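Local coordinates for protein putative dioxygenase (1H-3-hydroxy-4-oxoquinaldine 2,4-dioxygenase) (Mycobacteroides abscessus subsp. abscessus, PDB 6RA3) that cleaves the heterocyclic ring of the Pseudomonas quinolone signal with dioxygen, giving N-octanoylanthranilate and carbon monoxide, on an alpha/beta-hydrolase fold, at residues Pro23-Leu28 and Arg46-Thr51; Ser89-Ala94 and Arg113-Met118; Gln139-Trp144 and His175-Trp180. All coordinates share one frame; numbering follows the deposited sequence.

Contact 1: residues Pro23-Leu28 and Arg46-Thr51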
ATOM      1  N   PRO A  23      17.087 -14.196 -17.832  1.00 47.25           N
ATOM      2  CA  PRO A  23      17.291 -14.044 -16.388  1.00 45.82           C
ATOM      3  C   PRO A  23      16.492 -12.892 -15.813  1.00 43.65           C
ATOM      4  O   PRO A  23      16.316 -11.847 -16.448  1.00 38.17           O
ATOM      5  CB  PRO A  23      18.799 -13.781 -16.257  1.00 46.29           C
ATOM      6  CG  PRO A  23      19.390 -14.313 -17.508  1.00 50.60           C
ATOM      7  CD  PRO A  23      18.351 -14.047 -18.572  1.00 49.15           C
ATOM      8  N   VAL A  24      16.058 -13.096 -14.574  1.00 39.31           N
ATOM      9  CA  VAL A  24      15.276 -12.129 -13.820  1.00 39.56           C
ATOM     10  C   VAL A  24      16.230 -11.192 -13.084  1.00 35.96           C
ATOM     11  O   VAL A  24      17.202 -11.642 -12.462  1.00 31.32           O
ATOM     12  CB  VAL A  24      14.347 -12.875 -12.845  1.00 38.23           C
ATOM     13  CG1 VAL A  24      13.528 -11.917 -11.944  1.00 36.14           C
ATOM     14  CG2 VAL A  24      13.454 -13.830 -13.619  1.00 39.23           C
ATOM     15  N   PHE A  25      15.970  -9.889 -13.150  1.00 31.28           N
ATOM     16  CA  PHE A  25      16.640  -8.970 -12.234  1.00 31.08           C
ATOM     17  C   PHE A  25      16.042  -9.075 -10.824  1.00 39.27           C
ATOM     18  O   PHE A  25      14.825  -8.974 -10.646  1.00 23.60           O
ATOM     19  CB  PHE A  25      16.530  -7.546 -12.735  1.00 36.98           C
ATOM     20  CG  PHE A  25      17.372  -7.259 -13.942  1.00 45.77           C
ATOM     21  CD1 PHE A  25      18.710  -7.628 -13.976  1.00 42.15           C
ATOM     22  CD2 PHE A  25      16.827  -6.618 -15.045  1.00 49.09           C
ATOM     23  CE1 PHE A  25      19.493  -7.351 -15.080  1.00 50.87           C
ATOM     24  CE2 PHE A  25      17.605  -6.342 -16.155  1.00 51.56           C
ATOM     25  CZ  PHE A  25      18.939  -6.711 -16.174  1.00 55.63           C
ATOM     26  N   VAL A  26      16.898  -9.266  -9.814  1.00 34.94           N
ATOM     27  CA  VAL A  26      16.468  -9.304  -8.414  1.00 26.98           C
ATOM     28  C   VAL A  26      17.198  -8.188  -7.684  1.00 35.64           C
ATOM     29  O   VAL A  26      18.433  -8.209  -7.563  1.00 29.77           O
ATOM     30  CB  VAL A  26      16.712 -10.666  -7.751  1.00 32.55           C
ATOM     31  CG1 VAL A  26      16.273 -10.625  -6.285  1.00 33.12           C
ATOM     32  CG2 VAL A  26      15.975 -11.761  -8.472  1.00 30.16           C
ATOM     33  N   THR A  27      16.446  -7.177  -7.265  1.00 29.62           N
ATOM     34  CA  THR A  27      17.008  -6.050  -6.567  1.00 33.30           C
ATOM     35  C   THR A  27      17.043  -6.354  -5.076  1.00 38.33           C
ATOM     36  O   THR A  27      16.122  -6.966  -4.517  1.00 29.22           O
ATOM     37  CB  THR A  27      16.238  -4.757  -6.825  1.00 37.33           C
ATOM     38  OG1 THR A  27      15.032  -4.710  -6.049  1.00 31.39           O
ATOM     39  CG2 THR A  27      15.924  -4.608  -8.303  1.00 44.99           C
ATOM     40  N   LEU A  28      18.148  -5.962  -4.458  1.00 35.50           N
ATOM     41  CA  LEU A  28      18.424  -6.216  -3.049  1.00 35.45           C
ATOM     42  C   LEU A  28      18.979  -4.918  -2.514  1.00 36.00           C
ATOM     43  O   LEU A  28      19.947  -4.388  -3.069  1.00 31.52           O
ATOM     44  CB  LEU A  28      19.418  -7.357  -2.861  1.00 29.43           C
ATOM     45  CG  LEU A  28      18.990  -8.708  -3.417  1.00 34.69           C
ATOM     46  CD1 LEU A  28      20.176  -9.652  -3.468  1.00 33.09           C
ATOM     47  CD2 LEU A  28      17.851  -9.323  -2.620  1.00 35.33           C
ATOM     48  N   ARG A  46      12.364  -3.152 -15.605  1.00 34.92           N
ATOM     49  CA  ARG A  46      11.192  -3.971 -15.916  1.00 38.35           C
ATOM     50  C   ARG A  46      10.907  -3.981 -17.419  1.00 35.87           C
ATOM     51  O   ARG A  46      10.283  -4.922 -17.924  1.00 36.10           O
ATOM     52  CB  ARG A  46       9.962  -3.479 -15.117  1.00 31.31           C
ATOM     53  CG  ARG A  46       9.484  -2.088 -15.472  1.00 30.56           C
ATOM     54  CD  ARG A  46       8.148  -1.711 -14.837  1.00 34.13           C
ATOM     55  NE  ARG A  46       7.521  -0.550 -15.492  1.00 30.76           N
ATOM     56  CZ  ARG A  46       6.382   0.029 -15.087  1.00 42.38           C
ATOM     57  NH1 ARG A  46       5.739  -0.442 -14.024  1.00 41.37           N
ATOM     58  NH2 ARG A  46       5.868   1.086 -15.727  1.00 36.99           N
ATOM     59  N   ALA A  47      11.363  -2.954 -18.143  1.00 40.31           N
ATOM     60  CA  ALA A  47      11.279  -2.986 -19.597  1.00 42.78           C
ATOM     61  C   ALA A  47      12.200  -4.043 -20.174  1.00 44.10           C
ATOM     62  O   ALA A  47      11.918  -4.589 -21.243  1.00 43.56           O
ATOM     63  CB  ALA A  47      11.617  -1.618 -20.175  1.00 42.12           C
ATOM     64  N   ALA A  48      13.282  -4.374 -19.467  1.00 38.65           N
ATOM     65  CA  ALA A  48      14.276  -5.294 -20.001  1.00 38.39           C
ATOM     66  C   ALA A  48      14.003  -6.741 -19.618  1.00 35.63           C
ATOM     67  O   ALA A  48      14.160  -7.642 -20.447  1.00 37.49           O
ATOM     68  CB  ALA A  48      15.672  -4.863 -19.526  1.00 47.51           C
ATOM     69  N   GLN A  49      13.576  -6.994 -18.384  1.00 31.70           N
ATOM     70  CA  GLN A  49      13.418  -8.349 -17.884  1.00 33.21           C
ATOM     71  C   GLN A  49      12.378  -8.343 -16.784  1.00 22.06           C
ATOM     72  O   GLN A  49      12.109  -7.311 -16.187  1.00 27.07           O
ATOM     73  CB  GLN A  49      14.715  -8.917 -17.282  1.00 44.22           C
ATOM     74  CG  GLN A  49      15.978  -8.804 -18.123  1.00 46.42           C
ATOM     75  CD  GLN A  49      15.992  -9.749 -19.325  1.00 47.62           C
ATOM     76  OE1 GLN A  49      15.406 -10.848 -19.297  1.00 40.48           O
ATOM     77  NE2 GLN A  49      16.675  -9.322 -20.388  1.00 37.67           N
ATOM     78  N   ARG A  50      11.838  -9.517 -16.488  1.00 30.82           N
ATOM     79  CA  ARG A  50      11.115  -9.671 -15.240  1.00 27.86           C
ATOM     80  C   ARG A  50      12.023  -9.191 -14.133  1.00 35.57           C
ATOM     81  O   ARG A  50      13.174  -9.628 -14.037  1.00 30.20           O
ATOM     82  CB  ARG A  50      10.717 -11.124 -14.998  1.00 27.44           C
ATOM     83  CG  ARG A  50       9.902 -11.386 -13.700  1.00 30.01           C
ATOM     84  CD  ARG A  50       9.676 -12.877 -13.470  1.00 34.77           C
ATOM     85  NE  ARG A  50       8.818 -13.134 -12.331  1.00 31.27           N
ATOM     86  CZ  ARG A  50       8.469 -14.340 -11.911  1.00 27.51           C
ATOM     87  NH1 ARG A  50       8.913 -15.413 -12.516  1.00 34.05           N
ATOM     88  NH2 ARG A  50       7.657 -14.465 -10.872  1.00 36.09           N
ATOM     89  N   THR A  51      11.520  -8.245 -13.346  1.00 31.98           N
ATOM     90  CA  THR A  51      12.237  -7.667 -12.219  1.00 27.70           C
ATOM     91  C   THR A  51      11.469  -7.944 -10.930  1.00 33.78           C
ATOM     92  O   THR A  51      10.273  -7.643 -10.837  1.00 27.13           O
ATOM     93  CB  THR A  51      12.409  -6.179 -12.451  1.00 28.57           C
ATOM     94  OG1 THR A  51      13.235  -5.998 -13.607  1.00 36.83           O
ATOM     95  CG2 THR A  51      13.037  -5.485 -11.225  1.00 34.81           C
TER
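F25 lies against Q49 by one side of its ring: CD2 and CE2 meet the aliphatic start of Q49, with F25 CE2 3.5 Å from Q49 CG. This approach is oblique to the ring. F25 CG stands anti to the carbonyl carbon and beside the backbone N (chi1 -72°), and the CD2-CE2 side of the ring borders Q49; A48 CB comes in near the ring plane at the edge, 4.2 Å from F25 CE2. T51 OG1 lies in the ring plane at the edge, 3.9 Å from F25 CD2. The T51 hydroxyl donates to Q49 O, 3.1 Å from OG1 to O, arriving from above the carbonyl plane; this bond within 46-51 fixes the T51 side chain, whose CG2 is left to touch T27 CG2. F25 and T51 form a parallel bridge. F25 N gives a 2.9 Å hydrogen bond to R50 O, noticeably bent at the hydrogen (134°), and F25 O receives a CA-H...O contact from T51. The pairing belongs to a beta-alpha-beta unit of the alpha/beta-hydrolase sheet: the chain leaves strand 24-28, passes through helix 42-48 and re-enters the sheet as strand 51-54 alongside. V24 touches R50 with both methyls. CG1, anti to the backbone N, presses on R50 O at 3.1 Å, while CG2 lies 3.9 Å from R50 CD on the extended arginine chain. The guanidinium at the far end of that chain makes a salt bridge with D16 and bonds to L85 O, so V24 packs on the methylene part of a side chain held at its tip. Beyond the F25 ring, L45 of helix 42-48 and L264 of helix 253-266 continue the apolar packing.

Contact 2: residues Ser89-Ala94 and Arg113-Met118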
ATOM      1  N   SER A  89      16.755 -18.646 -13.568  1.00 48.09           N
ATOM      2  CA  SER A  89      18.021 -17.937 -13.568  1.00 44.21           C
ATOM      3  C   SER A  89      17.784 -16.461 -13.288  1.00 40.48           C
ATOM      4  O   SER A  89      16.799 -15.870 -13.741  1.00 41.05           O
ATOM      5  CB  SER A  89      18.765 -18.127 -14.893  1.00 50.75           C
ATOM      6  OG  SER A  89      18.023 -17.632 -15.997  1.00 53.40           O
ATOM      7  N   PHE A  90      18.693 -15.861 -12.524  1.00 38.71           N
ATOM      8  CA  PHE A  90      18.478 -14.494 -12.105  1.00 37.75           C
ATOM      9  C   PHE A  90      19.799 -13.819 -11.815  1.00 35.11           C
ATOM     10  O   PHE A  90      20.819 -14.459 -11.550  1.00 37.42           O
ATOM     11  CB  PHE A  90      17.535 -14.420 -10.886  1.00 39.29           C
ATOM     12  CG  PHE A  90      18.038 -15.123  -9.632  1.00 34.05           C
ATOM     13  CD1 PHE A  90      17.734 -16.453  -9.389  1.00 37.41           C
ATOM     14  CD2 PHE A  90      18.740 -14.423  -8.674  1.00 35.20           C
ATOM     15  CE1 PHE A  90      18.156 -17.089  -8.201  1.00 31.07           C
ATOM     16  CE2 PHE A  90      19.156 -15.039  -7.488  1.00 27.46           C
ATOM     17  CZ  PHE A  90      18.863 -16.359  -7.256  1.00 31.76           C
ATOM     18  N   VAL A  91      19.736 -12.502 -11.854  1.00 32.11           N
ATOM     19  CA  VAL A  91      20.887 -11.631 -11.710  1.00 35.13           C
ATOM     20  C   VAL A  91      20.617 -10.695 -10.542  1.00 38.83           C
ATOM     21  O   VAL A  91      19.925  -9.688 -10.689  1.00 35.37           O
ATOM     22  CB  VAL A  91      21.148 -10.838 -13.003  1.00 35.01           C
ATOM     23  CG1 VAL A  91      22.131  -9.725 -12.755  1.00 31.36           C
ATOM     24  CG2 VAL A  91      21.636 -11.769 -14.092  1.00 35.92           C
ATOM     25  N   PRO A  92      21.176 -10.983  -9.359  1.00 39.98           N
ATOM     26  CA  PRO A  92      21.076 -10.030  -8.249  1.00 34.54           C
ATOM     27  C   PRO A  92      21.698  -8.682  -8.575  1.00 32.04           C
ATOM     28  O   PRO A  92      22.769  -8.599  -9.170  1.00 36.03           O
ATOM     29  CB  PRO A  92      21.833 -10.724  -7.119  1.00 28.68           C
ATOM     30  CG  PRO A  92      21.785 -12.162  -7.435  1.00 42.37           C
ATOM     31  CD  PRO A  92      21.721 -12.289  -8.924  1.00 35.77           C
ATOM     32  N   ILE A  93      20.991  -7.623  -8.192  1.00 26.03           N
ATOM     33  CA  ILE A  93      21.502  -6.264  -8.128  1.00 29.73           C
ATOM     34  C   ILE A  93      21.416  -5.853  -6.657  1.00 38.18           C
ATOM     35  O   ILE A  93      20.319  -5.850  -6.088  1.00 34.68           O
ATOM     36  CB  ILE A  93      20.700  -5.293  -9.009  1.00 31.63           C
ATOM     37  CG1 ILE A  93      20.578  -5.814 -10.457  1.00 37.31           C
ATOM     38  CG2 ILE A  93      21.313  -3.868  -8.964  1.00 27.86           C
ATOM     39  CD1 ILE A  93      19.869  -4.805 -11.417  1.00 39.35           C
ATOM     40  N   ALA A  94      22.558  -5.497  -6.042  1.00 37.75           N
ATOM     41  CA  ALA A  94      22.635  -5.349  -4.581  1.00 35.68           C
ATOM     42  C   ALA A  94      23.343  -4.065  -4.170  1.00 40.90           C
ATOM     43  O   ALA A  94      24.462  -3.785  -4.623  1.00 39.35           O
ATOM     44  CB  ALA A  94      23.342  -6.555  -3.966  1.00 34.39           C
ATOM     45  N   ARG A 113      22.332 -21.079 -12.313  1.00 47.29           N
ATOM     46  CA  ARG A 113      21.155 -20.429 -11.739  1.00 46.04           C
ATOM     47  C   ARG A 113      21.394 -18.938 -11.530  1.00 40.52           C
ATOM     48  O   ARG A 113      20.495 -18.127 -11.766  1.00 39.76           O
ATOM     49  CB  ARG A 113      20.771 -21.107 -10.423  1.00 47.39           C
ATOM     50  CG  ARG A 113      19.645 -20.407  -9.620  1.00 48.63           C
ATOM     51  CD  ARG A 113      18.268 -20.884 -10.070  1.00 54.90           C
ATOM     52  NE  ARG A 113      17.166 -20.276  -9.317  1.00 56.64           N
ATOM     53  CZ  ARG A 113      16.601 -20.794  -8.224  1.00 52.51           C
ATOM     54  NH1 ARG A 113      17.020 -21.946  -7.701  1.00 50.15           N
ATOM     55  NH2 ARG A 113      15.596 -20.151  -7.654  1.00 43.01           N
ATOM     56  N   VAL A 114      22.593 -18.552 -11.103  1.00 36.62           N
ATOM     57  CA  VAL A 114      22.936 -17.143 -10.919  1.00 38.66           C
ATOM     58  C   VAL A 114      24.164 -16.831 -11.768  1.00 50.01           C
ATOM     59  O   VAL A 114      25.307 -16.944 -11.285  1.00 42.06           O
ATOM     60  CB  VAL A 114      23.175 -16.805  -9.437  1.00 44.66           C
ATOM     61  CG1 VAL A 114      23.771 -15.398  -9.260  1.00 33.95           C
ATOM     62  CG2 VAL A 114      21.859 -16.912  -8.685  1.00 45.55           C
ATOM     63  N   PRO A 115      23.968 -16.433 -13.032  1.00 50.46           N
ATOM     64  CA  PRO A 115      25.103 -16.203 -13.939  1.00 43.28           C
ATOM     65  C   PRO A 115      25.779 -14.866 -13.756  1.00 42.71           C
ATOM     66  O   PRO A 115      26.850 -14.651 -14.330  1.00 49.70           O
ATOM     67  CB  PRO A 115      24.444 -16.266 -15.318  1.00 50.73           C
ATOM     68  CG  PRO A 115      23.102 -15.652 -15.055  1.00 51.06           C
ATOM     69  CD  PRO A 115      22.682 -16.214 -13.719  1.00 44.34           C
ATOM     70  N   ALA A 116      25.201 -13.951 -12.998  1.00 42.05           N
ATOM     71  CA  ALA A 116      25.854 -12.667 -12.819  1.00 40.45           C
ATOM     72  C   ALA A 116      25.302 -11.988 -11.574  1.00 41.45           C
ATOM     73  O   ALA A 116      24.217 -12.322 -11.084  1.00 35.83           O
ATOM     74  CB  ALA A 116      25.677 -11.779 -14.050  1.00 41.17           C
ATOM     75  N   VAL A 117      26.067 -11.014 -11.093  1.00 36.09           N
ATOM     76  CA  VAL A 117      25.769 -10.236  -9.893  1.00 40.24           C
ATOM     77  C   VAL A 117      26.320  -8.839 -10.091  1.00 30.57           C
ATOM     78  O   VAL A 117      27.508  -8.677 -10.370  1.00 42.24           O
ATOM     79  CB  VAL A 117      26.402 -10.828  -8.608  1.00 39.85           C
ATOM     80  CG1 VAL A 117      26.234  -9.847  -7.424  1.00 41.49           C
ATOM     81  CG2 VAL A 117      25.844 -12.186  -8.283  1.00 41.03           C
ATOM     82  N   MET A 118      25.490  -7.829  -9.885  1.00 33.69           N
ATOM     83  CA  MET A 118      25.935  -6.442  -9.823  1.00 33.31           C
ATOM     84  C   MET A 118      25.889  -5.947  -8.381  1.00 45.94           C
ATOM     85  O   MET A 118      24.897  -6.163  -7.672  1.00 32.69           O
ATOM     86  CB  MET A 118      25.069  -5.538 -10.702  1.00 34.18           C
ATOM     87  CG  MET A 118      25.415  -4.075 -10.603  1.00 48.16           C
ATOM     88  SD  MET A 118      24.892  -3.042 -12.008  1.00 48.19           S
ATOM     89  CE  MET A 118      26.008  -3.709 -13.200  1.00 55.38           C
TER
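F90 and V114 meet face-on: a single methyl, V114 CG2, rests 3.6 Å from the centroid of the F90 ring, 22° off its normal, a CH-pi contact displaced toward the rim. F90 starts out pointing away from 113-118. CG takes the crowded position between the backbone N and the carbonyl carbon (chi1 61°), and the end of the ring comes nearer again. CB and CG make no close approach to the other segment. CD1 passes near R113 O and NE; CE1 reaches farther, 3.5 Å from R113 NE, which lies in the ring plane at its edge. CE1 and CE2 flank CZ below the V114 methyl, which is nearest CZ, 3.4 Å from V114 CG2; CD2 is more remote. Ring and guanidinium planes stand 80° apart. R113 is held from elsewhere, by a salt bridge to D83 and by NE donating to D88 O. V114 CG1, anti to its backbone N, meets P92 CD at 3.7 Å, so the two methyls of V114 touch F90 and P92, two residues apart on the strand.

Backbone bonds join the segments near both ends: F90 N to R113 O, then M118 N to P92 O and A94 N to M118 O, each of the last two 2.9 Å. Between them P92 has no N-H to give; its CD lies 3.3 Å from A116 O. That oxygen and F90 O are buried without a hydrogen-bond partner, although CA-H groups of V91 and V114 approach them.

Strands 90-95 and 116-120 run parallel, joined through helix 99-109 as a beta-alpha-beta crossover in the central sheet. That helix covers F90 and V114 with I105, L109 and A106; helix 253-266 covers I93, A116 and M118, and strand 24-28 continues the sheet beyond 90-95.

Contact 3: residues Gln139-Trp144 and His175-Trp180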
ATOM      1  N   GLN A 139      25.691   0.592  17.352  1.00 44.87           N
ATOM      2  CA  GLN A 139      25.298  -0.411  18.340  1.00 41.26           C
ATOM      3  C   GLN A 139      25.194   0.154  19.748  1.00 36.33           C
ATOM      4  O   GLN A 139      24.975  -0.614  20.694  1.00 35.73           O
ATOM      5  CB  GLN A 139      26.284  -1.577  18.346  1.00 42.05           C
ATOM      6  CG  GLN A 139      26.407  -2.290  17.028  1.00 37.20           C
ATOM      7  CD  GLN A 139      27.483  -3.308  17.095  1.00 39.77           C
ATOM      8  OE1 GLN A 139      27.535  -4.101  18.042  1.00 34.46           O
ATOM      9  NE2 GLN A 139      28.382  -3.281  16.125  1.00 34.74           N
ATOM     10  N   ASP A 140      25.321   1.468  19.898  1.00 34.84           N
ATOM     11  CA  ASP A 140      25.292   2.121  21.193  1.00 41.00           C
ATOM     12  C   ASP A 140      23.905   2.701  21.440  1.00 39.61           C
ATOM     13  O   ASP A 140      23.504   3.637  20.729  1.00 36.32           O
ATOM     14  CB  ASP A 140      26.353   3.227  21.257  1.00 42.04           C
ATOM     15  CG  ASP A 140      26.386   3.953  22.618  1.00 48.50           C
ATOM     16  OD1 ASP A 140      25.480   3.740  23.448  1.00 49.27           O
ATOM     17  OD2 ASP A 140      27.322   4.744  22.854  1.00 50.85           O
ATOM     18  N   PRO A 141      23.160   2.211  22.437  1.00 43.10           N
ATOM     19  CA  PRO A 141      21.783   2.692  22.629  1.00 41.46           C
ATOM     20  C   PRO A 141      21.662   4.196  22.800  1.00 49.96           C
ATOM     21  O   PRO A 141      20.615   4.761  22.446  1.00 49.36           O
ATOM     22  CB  PRO A 141      21.340   1.955  23.899  1.00 45.39           C
ATOM     23  CG  PRO A 141      22.164   0.742  23.950  1.00 41.49           C
ATOM     24  CD  PRO A 141      23.490   1.121  23.375  1.00 42.85           C
ATOM     25  N   GLU A 142      22.697   4.865  23.332  1.00 48.39           N
ATOM     26  CA  GLU A 142      22.631   6.298  23.602  1.00 51.78           C
ATOM     27  C   GLU A 142      23.149   7.169  22.462  1.00 47.84           C
ATOM     28  O   GLU A 142      22.901   8.377  22.473  1.00 51.28           O
ATOM     29  CB  GLU A 142      23.409   6.637  24.888  1.00 50.40           C
ATOM     30  CG  GLU A 142      22.823   6.014  26.142  1.00 69.57           C
ATOM     31  CD  GLU A 142      23.396   4.633  26.442  1.00 92.55           C
ATOM     32  OE1 GLU A 142      24.633   4.455  26.334  1.00 92.97           O
ATOM     33  OE2 GLU A 142      22.607   3.721  26.785  1.00 93.86           O
ATOM     34  N   ARG A 143      23.855   6.608  21.482  1.00 47.67           N
ATOM     35  CA  ARG A 143      24.464   7.424  20.435  1.00 47.71           C
ATOM     36  C   ARG A 143      24.241   6.870  19.030  1.00 49.88           C
ATOM     37  O   ARG A 143      24.798   7.412  18.066  1.00 42.33           O
ATOM     38  CB  ARG A 143      25.963   7.583  20.713  1.00 59.43           C
ATOM     39  CG  ARG A 143      26.257   8.704  21.716  1.00 59.93           C
ATOM     40  CD  ARG A 143      27.726   8.768  22.133  1.00 59.95           C
ATOM     41  NE  ARG A 143      28.093   7.608  22.943  1.00 69.88           N
ATOM     42  CZ  ARG A 143      27.811   7.468  24.240  1.00 72.37           C
ATOM     43  NH1 ARG A 143      27.154   8.418  24.898  1.00 71.68           N
ATOM     44  NH2 ARG A 143      28.183   6.367  24.883  1.00 73.22           N
ATOM     45  N   TRP A 144      23.402   5.847  18.869  1.00 43.52           N
ATOM     46  CA  TRP A 144      23.244   5.251  17.548  1.00 47.63           C
ATOM     47  C   TRP A 144      22.771   6.283  16.524  1.00 40.10           C
ATOM     48  O   TRP A 144      23.210   6.261  15.371  1.00 42.92           O
ATOM     49  CB  TRP A 144      22.284   4.062  17.618  1.00 43.60           C
ATOM     50  CG  TRP A 144      20.849   4.467  17.787  1.00 46.59           C
ATOM     51  CD1 TRP A 144      20.167   4.620  18.957  1.00 42.92           C
ATOM     52  CD2 TRP A 144      19.922   4.783  16.735  1.00 50.32           C
ATOM     53  NE1 TRP A 144      18.872   5.010  18.702  1.00 48.18           N
ATOM     54  CE2 TRP A 144      18.694   5.111  17.345  1.00 50.24           C
ATOM     55  CE3 TRP A 144      20.013   4.814  15.336  1.00 53.65           C
ATOM     56  CZ2 TRP A 144      17.559   5.473  16.604  1.00 50.44           C
ATOM     57  CZ3 TRP A 144      18.883   5.161  14.598  1.00 51.33           C
ATOM     58  CH2 TRP A 144      17.673   5.497  15.241  1.00 55.12           C
ATOM     59  N   HIS A 175      12.689   2.818  11.168  1.00 31.42           N
ATOM     60  CA  HIS A 175      13.699   1.933  11.715  1.00 31.82           C
ATOM     61  C   HIS A 175      14.354   2.671  12.875  1.00 33.47           C
ATOM     62  O   HIS A 175      14.276   3.898  12.964  1.00 30.36           O
ATOM     63  CB  HIS A 175      14.731   1.535  10.653  1.00 28.08           C
ATOM     64  CG  HIS A 175      14.232   0.548   9.650  1.00 26.49           C
ATOM     65  ND1 HIS A 175      13.766  -0.705   9.993  1.00 25.80           N
ATOM     66  CD2 HIS A 175      14.131   0.633   8.302  1.00 26.71           C
ATOM     67  CE1 HIS A 175      13.392  -1.345   8.897  1.00 30.03           C
ATOM     68  NE2 HIS A 175      13.618  -0.559   7.860  1.00 25.27           N
ATOM     69  N   GLY A 176      14.970   1.929  13.779  1.00 29.43           N
ATOM     70  CA  GLY A 176      15.568   2.528  14.959  1.00 41.33           C
ATOM     71  C   GLY A 176      16.795   1.783  15.407  1.00 39.13           C
ATOM     72  O   GLY A 176      17.530   1.205  14.598  1.00 33.64           O
ATOM     73  N   PHE A 177      17.017   1.794  16.721  1.00 39.52           N
ATOM     74  CA  PHE A 177      18.238   1.218  17.267  1.00 33.97           C
ATOM     75  C   PHE A 177      18.348  -0.261  16.934  1.00 32.60           C
ATOM     76  O   PHE A 177      19.415  -0.727  16.514  1.00 24.63           O
ATOM     77  CB  PHE A 177      18.299   1.436  18.780  1.00 38.69           C
ATOM     78  CG  PHE A 177      19.383   0.647  19.445  1.00 39.99           C
ATOM     79  CD1 PHE A 177      20.701   1.031  19.315  1.00 38.20           C
ATOM     80  CD2 PHE A 177      19.087  -0.507  20.152  1.00 36.06           C
ATOM     81  CE1 PHE A 177      21.720   0.291  19.916  1.00 37.41           C
ATOM     82  CE2 PHE A 177      20.082  -1.241  20.754  1.00 41.43           C
ATOM     83  CZ  PHE A 177      21.408  -0.842  20.636  1.00 41.00           C
ATOM     84  N   ASP A 178      17.245  -1.012  17.051  1.00 28.19           N
ATOM     85  CA  ASP A 178      17.315  -2.450  16.779  1.00 32.25           C
ATOM     86  C   ASP A 178      17.945  -2.759  15.408  1.00 29.00           C
ATOM     87  O   ASP A 178      18.829  -3.614  15.286  1.00 27.01           O
ATOM     88  CB  ASP A 178      15.919  -3.067  16.876  1.00 32.88           C
ATOM     89  CG  ASP A 178      15.873  -4.499  16.367  1.00 30.86           C
ATOM     90  OD1 ASP A 178      16.250  -5.414  17.123  1.00 33.72           O
ATOM     91  OD2 ASP A 178      15.443  -4.733  15.204  1.00 35.01           O
ATOM     92  N   MET A 179      17.479  -2.104  14.358  1.00 28.05           N
ATOM     93  CA  MET A 179      17.939  -2.489  13.030  1.00 26.57           C
ATOM     94  C   MET A 179      19.305  -1.887  12.737  1.00 28.37           C
ATOM     95  O   MET A 179      20.140  -2.533  12.100  1.00 26.76           O
ATOM     96  CB  MET A 179      16.932  -2.061  11.947  1.00 31.00           C
ATOM     97  CG  MET A 179      17.179  -2.763  10.571  1.00 25.10           C
ATOM     98  SD  MET A 179      17.042  -4.507  10.606  1.00 30.59           S
ATOM     99  CE  MET A 179      15.242  -4.753  10.613  1.00 36.68           C
ATOM    100  N   TRP A 180      19.539  -0.654  13.181  1.00 25.68           N
ATOM    101  CA  TRP A 180      20.847  -0.033  12.994  1.00 33.62           C
ATOM    102  C   TRP A 180      21.938  -0.741  13.795  1.00 36.38           C
ATOM    103  O   TRP A 180      23.055  -0.928  13.296  1.00 34.20           O
ATOM    104  CB  TRP A 180      20.756   1.437  13.358  1.00 39.39           C
ATOM    105  CG  TRP A 180      20.178   2.186  12.241  1.00 44.93           C
ATOM    106  CD1 TRP A 180      18.871   2.533  12.065  1.00 46.00           C
ATOM    107  CD2 TRP A 180      20.881   2.653  11.090  1.00 53.68           C
ATOM    108  NE1 TRP A 180      18.719   3.205  10.876  1.00 48.13           N
ATOM    109  CE2 TRP A 180      19.940   3.290  10.256  1.00 57.14           C
ATOM    110  CE3 TRP A 180      22.220   2.595  10.682  1.00 50.64           C
ATOM    111  CZ2 TRP A 180      20.297   3.868   9.040  1.00 54.79           C
ATOM    112  CZ3 TRP A 180      22.571   3.169   9.479  1.00 56.77           C
ATOM    113  CH2 TRP A 180      21.611   3.796   8.668  1.00 52.58           C
TER
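W144 spreads its indole against the first turn of helix 177-194, overlapping F177 and G176 on one face. F177 CB stands over the five-membered ring, 3.8 Å from its centroid and 17° off the normal, a CH-pi contact. The backbone follows along the rim of this face: F177 N lies 3.7 Å from W144 CZ2, and G176 CA is equally near W144 CH2. W144 leaves the backbone toward the helix, its CG between the backbone N and the carbonyl carbon (chi1 73°). The F177 ring itself is oblique to the indole, planes 58° apart, with F177 CD1 3.6 Å from W144 CD1. It is held in turn by the loop: P141 CA lies over one face, P141 CG touches F177 CZ at 3.8 Å, and Q139 O comes in near the ring plane, 3.5 Å from F177 CE1. The other end of W144 meets W180. W144 CZ3 is 3.7 Å from W180 CD1, the two side chains crossing at about a right angle; the ring planes are near parallel but so displaced that they barely overlap.

Within the loop, D140 OD1 accepts from E142 N in an Asx turn and OD2 forms a salt bridge with R143. W144 NE1 donates to E86 of the third subunit, which also packs on F177, so the contact reaches the subunit interface. W144, F177 and W180 form an aromatic cluster uniting the start of helix 144-156 with helix 177-194, whose N-cap position is G176, in the helical insertion between strands 116-120 and 209-214, the place of the cap domain in alpha/beta hydrolases.

Contacts 1 and 2 are consecutive parts of one sheet, their centres 10 Å apart: strands 24-28 and 90-95 are neighbours, with V26 O 2.7 Å from I93 N and L28 N 2.7 Å from I93 O, both probable hydrogen bonds. Contact 3 stands across the chain's centre, about 33 Å from contact 1 and 32 Å from contact 2, centre to centre. The side chain of H246, the likely proton donor/acceptor, is about 11 Å from that of A94 and 9 Å from that of W180; H97, the likely substrate binder, is about 9 Å from each. Contact 1 lies away from these histidines, but its R50 side chain is about 9 Å from a bound 2-(octanoylamino)benzoic acid, the reaction product.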